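Side-chain contact in carbohydrate binding protein, putative, cbp2D (PDB 7B21), which carries a covalently attached heme c in this cytochrome c domain of a larger protein and probably serves in electron transfer: residues Gly72-Thr75 against Gly76-Ala80. Residues are numbered along the deposited sequence; the frame is centred on the assembly and turned at random.
Sequences GSCT and GQCAA. With NA (sodium ion), chain C.
Cys74 and Cys78 are joined by a disulfide, SG to SG 2.0 Å, which bridges the loop leading into helix 76-86 to Cys78 on that helix. Each SG stands anti to its own backbone N (chi1 -177° for Cys74), and the sulfurs meet with a dihedral of -103° about the S-S bond, Cys74 CB lying 4.1 Å from Cys78 CB. Beside the bridge Thr75 is extended, and the chain reverses from Gly76, with its positive phi, into the helix. Thr75 O accepts a weak but fairly straight hydrogen bond from Ala79 N (3.3 Å, 162° at the hydrogen). The methyl of Ala79 comes alongside the Thr75 backbone, Ala79 CB to Thr75 C 3.9 Å, and also packs on Ile62 and Ser63 of helix 58-65. Cys74 turns its carbonyl to the sodium ion, O to metal 2.3 Å; the carbonyl oxygens of Ile62, Ser63, Met66 and Glu71 are the other protein ligands. The Cys74 side chain lies about 4 Å from the heme c. The disulfide thus ties the loop covalently to helix 76-86, while the ion gathers carbonyls from the loop, helix 58-65 and Met66, itself an axial ligand of the heme iron.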
# COMPACT_ATOMS: atom_id res chain seq x y z
N GLY A 72 0.28 13.01 -1.92
CA GLY A 72 1.55 13.52 -1.43
C GLY A 72 1.83 13.18 0.01
O GLY A 72 2.96 13.39 0.44
N SER A 73 0.86 12.61 0.73
CA SER A 73 1.05 12.35 2.17
C SER A 73 1.93 11.13 2.42
O SER A 73 2.48 11.06 3.49
CB SER A 73 -0.26 12.33 2.92
OG SER A 73 -1.09 11.27 2.50
N CYS A 74 2.11 10.22 1.45
CA CYS A 74 2.96 9.03 1.63
C CYS A 74 3.85 8.89 0.42
O CYS A 74 3.34 8.54 -0.66
CB CYS A 74 2.14 7.77 1.86
SG CYS A 74 3.14 6.29 2.18
N THR A 75 5.13 9.20 0.60
CA THR A 75 6.15 9.11 -0.44
C THR A 75 7.40 8.55 0.24
O THR A 75 7.40 8.31 1.45
CB THR A 75 6.42 10.46 -1.10
OG1 THR A 75 6.97 11.33 -0.12
CG2 THR A 75 5.19 11.09 -1.70
N GLY A 76 8.49 8.42 -0.49
CA GLY A 76 9.79 8.15 0.14
C GLY A 76 9.74 6.97 1.09
O GLY A 76 9.31 5.88 0.73
N GLN A 77 10.23 7.18 2.31
CA GLN A 77 10.32 6.08 3.28
C GLN A 77 8.94 5.52 3.64
O GLN A 77 8.83 4.31 3.87
CB GLN A 77 11.09 6.53 4.52
CG GLN A 77 11.51 5.39 5.42
CD GLN A 77 12.56 4.48 4.83
OE1 GLN A 77 13.65 4.92 4.46
NE2 GLN A 77 12.28 3.19 4.76
N CYS A 78 7.93 6.37 3.73
CA CYS A 78 6.55 5.88 3.99
C CYS A 78 6.19 4.83 2.96
O CYS A 78 5.69 3.74 3.29
CB CYS A 78 5.58 7.05 3.94
SG CYS A 78 3.84 6.54 4.08
N ALA A 79 6.42 5.14 1.69
CA ALA A 79 6.04 4.25 0.60
C ALA A 79 6.88 2.97 0.64
O ALA A 79 6.34 1.87 0.40
CB ALA A 79 6.17 4.98 -0.72
N ALA A 80 8.17 3.10 0.92
CA ALA A 80 9.03 1.92 1.05
C ALA A 80 8.56 1.00 2.19
O ALA A 80 8.54 -0.21 2.05
CB ALA A 80 10.46 2.35 1.24
NA NA C . 1.67 8.77 -2.23